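Local coordinates for nitrogenase molybdenum-iron protein beta chain (Clostridium pasteurianum, PDB 4WES) that forms, with the alpha chain, the molybdenum-iron component of nitrogenase, which reduces dinitrogen to ammonium, and shares the [8Fe-7S] cluster with that chain, at residues E295-A306 / Y427-T438. Residues are numbered along the deposited sequence; the frame is centred on the assembly and turned at random.
Sequences ERGQLIDLMIDA and YKGAIRLVEEIT
Arg296 lies over one face of the Tyr427 ring, its CB above the ring centre and 3.6 Å from the centroid, a CH-pi contact made by the aliphatic part of a charged side chain. With CG anti to the backbone N (chi1 -176°) and the chain extended as far as NE, the arginine runs out past the phenol, and its CG comes 3.5 Å from Tyr427 CE1. The guanidinium does not stack; its plane stands 76° from the ring, with Tyr427 OH near its edge. At the ring's own edge is Leu299 CD2, whose nearer neighbour is Ala430 CB at 3.6 Å. Leu299 is a classic knob in a hole, seated among Tyr427, Ala430, Ile431 and Val434. The two helices that interlock in this way, 290-305 and 426-448, run nearly parallel, their segment axes 8.9 Å apart and inclined at 19°, and no hydrogen bond joins the two segments directly. One turn on, Leu302 and Val434 meet tip to tip, Leu302 CG 3.8 Å from Val434 CG1, and Ala306 CB reaches Thr438 CG2 at the end of the seam. A water links the opposite end, donating to Glu295 OE1 (2.7 Å), which also forms a salt bridge with Arg189, and accepting from Lys428 N. Farther out, Asp274 OD1 of helix 270-284 receives both the Arg296 NE salt bridge and a hydrogen bond with Tyr427 OH, so the polar ends of both residues converge on one carboxylate oxygen. On another side of helix 290-305, Asp301 and Asp305 bind an iron(II) ion through their OD2 atoms, together with the backbone O of Lys61 and the carboxylate of Glu62 of the second beta subunit.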
loop_
_atom_site.group_PDB
_atom_site.type_symbol
_atom_site.label_atom_id
_atom_site.label_comp_id
_atom_site.label_asym_id
_atom_site.label_seq_id
_atom_site.Cartn_x
_atom_site.Cartn_y
_atom_site.Cartn_z
ATOM N N GLU B 295 -0.744 -11.847 19.552
ATOM C CA GLU B 295 -0.450 -11.622 18.128
ATOM C C GLU B 295 -1.205 -12.615 17.229
ATOM O O GLU B 295 -1.792 -12.233 16.209
ATOM C CB GLU B 295 1.037 -11.784 17.846
ATOM C CG GLU B 295 1.990 -10.900 18.571
ATOM C CD GLU B 295 3.481 -11.324 18.559
ATOM O OE1 GLU B 295 3.909 -12.119 17.708
ATOM O OE2 GLU B 295 4.258 -10.784 19.453
ATOM N N ARG B 296 -1.191 -13.883 17.620
ATOM C CA ARG B 296 -1.928 -14.886 16.860
ATOM C C ARG B 296 -3.400 -14.531 16.818
ATOM O O ARG B 296 -4.068 -14.614 15.783
ATOM C CB ARG B 296 -1.713 -16.277 17.429
ATOM C CG ARG B 296 -2.399 -17.349 16.597
ATOM C CD ARG B 296 -2.226 -18.709 17.245
ATOM N NE ARG B 296 -2.729 -19.813 16.403
ATOM C CZ ARG B 296 -4.011 -20.137 16.193
ATOM N NH1 ARG B 296 -4.997 -19.513 16.846
ATOM N NH2 ARG B 296 -4.317 -21.104 15.348
ATOM N N GLY B 297 -3.958 -14.167 17.970
ATOM C CA GLY B 297 -5.356 -13.828 18.015
ATOM C C GLY B 297 -5.733 -12.577 17.257
ATOM O O GLY B 297 -6.858 -12.461 16.778
ATOM N N GLN B 298 -4.805 -11.620 17.154
ATOM C CA GLN B 298 -5.021 -10.465 16.293
ATOM C C GLN B 298 -5.019 -10.895 14.817
ATOM O O GLN B 298 -5.809 -10.373 14.020
ATOM C CB GLN B 298 -3.946 -9.402 16.522
ATOM C CG GLN B 298 -4.072 -8.703 17.878
ATOM C CD GLN B 298 -2.855 -7.862 18.173
ATOM O OE1 GLN B 298 -1.709 -8.287 17.939
ATOM N NE2 GLN B 298 -3.078 -6.679 18.672
ATOM N N LEU B 299 -4.122 -11.795 14.447
ATOM C CA LEU B 299 -4.154 -12.316 13.077
ATOM C C LEU B 299 -5.485 -13.001 12.788
ATOM O O LEU B 299 -6.105 -12.723 11.747
ATOM C CB LEU B 299 -3.014 -13.333 12.904
ATOM C CG LEU B 299 -3.049 -14.088 11.577
ATOM C CD1 LEU B 299 -3.008 -13.181 10.353
ATOM C CD2 LEU B 299 -1.953 -15.143 11.545
ATOM N N ILE B 300 -5.969 -13.844 13.678
ATOM C CA ILE B 300 -7.267 -14.482 13.467
ATOM C C ILE B 300 -8.355 -13.432 13.372
ATOM O O ILE B 300 -9.251 -13.508 12.518
ATOM C CB ILE B 300 -7.555 -15.526 14.585
ATOM C CG1 ILE B 300 -6.529 -16.663 14.572
ATOM C CG2 ILE B 300 -8.966 -16.058 14.461
ATOM C CD1 ILE B 300 -6.428 -17.435 13.280
ATOM N N ASP B 301 -8.312 -12.442 14.272
ATOM C CA ASP B 301 -9.280 -11.346 14.223
ATOM C C ASP B 301 -9.309 -10.690 12.858
ATOM O O ASP B 301 -10.384 -10.368 12.330
ATOM C CB ASP B 301 -8.963 -10.324 15.331
ATOM C CG ASP B 301 -10.108 -9.369 15.576
ATOM O OD1 ASP B 301 -11.044 -9.778 16.292
ATOM O OD2 ASP B 301 -10.049 -8.239 15.067
ATOM N N LEU B 302 -8.131 -10.420 12.300
ATOM C CA LEU B 302 -8.020 -9.753 11.002
ATOM C C LEU B 302 -8.512 -10.655 9.881
ATOM O O LEU B 302 -9.181 -10.185 8.962
ATOM C CB LEU B 302 -6.578 -9.330 10.803
ATOM C CG LEU B 302 -6.258 -8.630 9.490
ATOM C CD1 LEU B 302 -7.073 -7.382 9.286
ATOM C CD2 LEU B 302 -4.792 -8.303 9.433
ATOM N N MET B 303 -8.154 -11.931 9.924
ATOM C CA MET B 303 -8.644 -12.865 8.912
ATOM C C MET B 303 -10.152 -12.930 8.873
ATOM O O MET B 303 -10.760 -13.022 7.791
ATOM C CB MET B 303 -8.052 -14.261 9.175
ATOM C CG MET B 303 -6.542 -14.320 8.966
ATOM S SD MET B 303 -5.788 -15.865 9.470
ATOM C CE MET B 303 -6.397 -16.985 8.202
ATOM N N ILE B 304 -10.791 -12.884 10.045
ATOM C CA ILE B 304 -12.241 -12.899 10.129
ATOM C C ILE B 304 -12.796 -11.538 9.740
ATOM O O ILE B 304 -13.715 -11.444 8.906
ATOM C CB ILE B 304 -12.718 -13.325 11.524
ATOM C CG1 ILE B 304 -12.291 -14.788 11.780
ATOM C CG2 ILE B 304 -14.219 -13.186 11.643
ATOM C CD1 ILE B 304 -12.526 -15.250 13.180
ATOM N N ASP B 305 -12.234 -10.438 10.260
ATOM C CA ASP B 305 -12.764 -9.113 9.938
ATOM C C ASP B 305 -12.712 -8.861 8.424
ATOM O O ASP B 305 -13.637 -8.248 7.870
ATOM C CB ASP B 305 -11.994 -8.027 10.666
ATOM C CG ASP B 305 -12.285 -7.953 12.162
ATOM O OD1 ASP B 305 -13.269 -8.553 12.615
ATOM O OD2 ASP B 305 -11.493 -7.247 12.868
ATOM N N ALA B 306 -11.644 -9.276 7.755
ATOM C CA ALA B 306 -11.443 -9.000 6.328
ATOM C C ALA B 306 -11.965 -10.103 5.412
ATOM O O ALA B 306 -11.764 -10.042 4.204
ATOM C CB ALA B 306 -9.971 -8.784 6.040
ATOM N N TYR B 427 3.253 -14.343 13.165
ATOM C CA TYR B 427 1.929 -13.746 13.204
ATOM C C TYR B 427 1.996 -12.289 12.781
ATOM O O TYR B 427 1.094 -11.813 12.065
ATOM C CB TYR B 427 1.305 -13.911 14.597
ATOM C CG TYR B 427 1.312 -15.344 15.073
ATOM C CD1 TYR B 427 0.626 -16.344 14.392
ATOM C CD2 TYR B 427 1.993 -15.722 16.225
ATOM C CE1 TYR B 427 0.635 -17.675 14.812
ATOM C CE2 TYR B 427 2.012 -17.028 16.651
ATOM C CZ TYR B 427 1.331 -18.008 15.953
ATOM O OH TYR B 427 1.378 -19.305 16.386
ATOM N N LYS B 428 3.052 -11.589 13.168
ATOM C CA LYS B 428 3.248 -10.199 12.794
ATOM C C LYS B 428 3.329 -10.019 11.271
ATOM O O LYS B 428 2.714 -9.126 10.677
ATOM C CB LYS B 428 4.538 -9.694 13.444
ATOM C CG LYS B 428 4.944 -8.265 13.160
ATOM C CD LYS B 428 6.209 -7.746 13.862
ATOM C CE LYS B 428 6.512 -6.342 13.322
ATOM N NZ LYS B 428 7.857 -5.790 13.672
ATOM N N GLY B 429 4.118 -10.868 10.631
ATOM C CA GLY B 429 4.264 -10.817 9.189
ATOM C C GLY B 429 2.986 -11.203 8.475
ATOM O O GLY B 429 2.634 -10.631 7.431
ATOM N N ALA B 430 2.242 -12.158 9.030
ATOM C CA ALA B 430 0.970 -12.559 8.451
ATOM C C ALA B 430 -0.037 -11.415 8.478
ATOM O O ALA B 430 -0.782 -11.222 7.512
ATOM C CB ALA B 430 0.418 -13.768 9.197
ATOM N N ILE B 431 -0.062 -10.661 9.577
ATOM C CA ILE B 431 -0.931 -9.497 9.679
ATOM C C ILE B 431 -0.588 -8.506 8.568
ATOM O O ILE B 431 -1.470 -7.966 7.890
ATOM C CB ILE B 431 -0.804 -8.869 11.090
ATOM C CG1 ILE B 431 -1.510 -9.771 12.102
ATOM C CG2 ILE B 431 -1.339 -7.437 11.130
ATOM C CD1 ILE B 431 -1.158 -9.424 13.572
ATOM N N ARG B 432 0.701 -8.233 8.379
ATOM C CA ARG B 432 1.125 -7.312 7.331
ATOM C C ARG B 432 0.704 -7.795 5.961
ATOM O O ARG B 432 0.245 -6.997 5.116
ATOM C CB ARG B 432 2.634 -7.119 7.379
ATOM C CG ARG B 432 3.136 -6.359 8.607
ATOM C CD ARG B 432 2.998 -4.839 8.475
ATOM N NE ARG B 432 3.612 -4.295 7.262
ATOM C CZ ARG B 432 3.540 -3.020 6.871
ATOM N NH1 ARG B 432 2.885 -2.111 7.590
ATOM N NH2 ARG B 432 4.129 -2.650 5.745
ATOM N N LEU B 433 0.814 -9.097 5.702
ATOM C CA LEU B 433 0.384 -9.670 4.422
ATOM C C LEU B 433 -1.111 -9.503 4.194
ATOM O O LEU B 433 -1.539 -9.156 3.079
ATOM C CB LEU B 433 0.769 -11.146 4.324
ATOM C CG LEU B 433 2.230 -11.438 4.033
ATOM C CD1 LEU B 433 2.504 -12.917 4.242
ATOM C CD2 LEU B 433 2.639 -10.974 2.634
ATOM N N VAL B 434 -1.938 -9.777 5.209
ATOM C CA VAL B 434 -3.359 -9.633 5.007
ATOM C C VAL B 434 -3.746 -8.189 4.742
ATOM O O VAL B 434 -4.579 -7.904 3.884
ATOM C CB VAL B 434 -4.178 -10.181 6.197
ATOM C CG1 VAL B 434 -5.670 -9.989 6.010
ATOM C CG2 VAL B 434 -3.839 -11.667 6.393
ATOM N N GLU B 435 -3.129 -7.257 5.457
ATOM C CA GLU B 435 -3.353 -5.843 5.186
ATOM C C GLU B 435 -2.967 -5.483 3.754
ATOM O O GLU B 435 -3.726 -4.815 3.055
ATOM C CB GLU B 435 -2.592 -4.983 6.186
ATOM C CG GLU B 435 -2.838 -3.515 5.956
ATOM C CD GLU B 435 -2.004 -2.577 6.756
ATOM O OE1 GLU B 435 -0.903 -2.985 7.251
ATOM O OE2 GLU B 435 -2.418 -1.408 6.855
ATOM N N GLU B 436 -1.789 -5.930 3.341
ATOM C CA GLU B 436 -1.344 -5.595 1.981
ATOM C C GLU B 436 -2.242 -6.180 0.905
ATOM O O GLU B 436 -2.587 -5.510 -0.071
ATOM C CB GLU B 436 0.074 -6.102 1.781
ATOM C CG GLU B 436 0.770 -5.627 0.545
ATOM C CD GLU B 436 2.271 -5.990 0.562
ATOM O OE1 GLU B 436 2.728 -6.934 1.316
ATOM O OE2 GLU B 436 2.998 -5.376 -0.226
ATOM N N ILE B 437 -2.626 -7.447 1.059
ATOM C CA ILE B 437 -3.499 -8.110 0.113
ATOM C C ILE B 437 -4.840 -7.401 0.032
ATOM O O ILE B 437 -5.360 -7.120 -1.062
ATOM C CB ILE B 437 -3.668 -9.605 0.494
ATOM C CG1 ILE B 437 -2.380 -10.388 0.223
ATOM C CG2 ILE B 437 -4.847 -10.228 -0.255
ATOM C CD1 ILE B 437 -2.303 -11.755 0.855
ATOM N N THR B 438 -5.455 -7.149 1.191
ATOM C CA THR B 438 -6.766 -6.520 1.166
ATOM C C THR B 438 -6.664 -5.075 0.675
ATOM O O THR B 438 -7.575 -4.597 -0.011
ATOM C CB THR B 438 -7.508 -6.664 2.490
ATOM O OG1 THR B 438 -6.773 -6.098 3.559
ATOM C CG2 THR B 438 -7.763 -8.110 2.803
HETATM O O HOH W 1 4.695 -12.935 15.212
#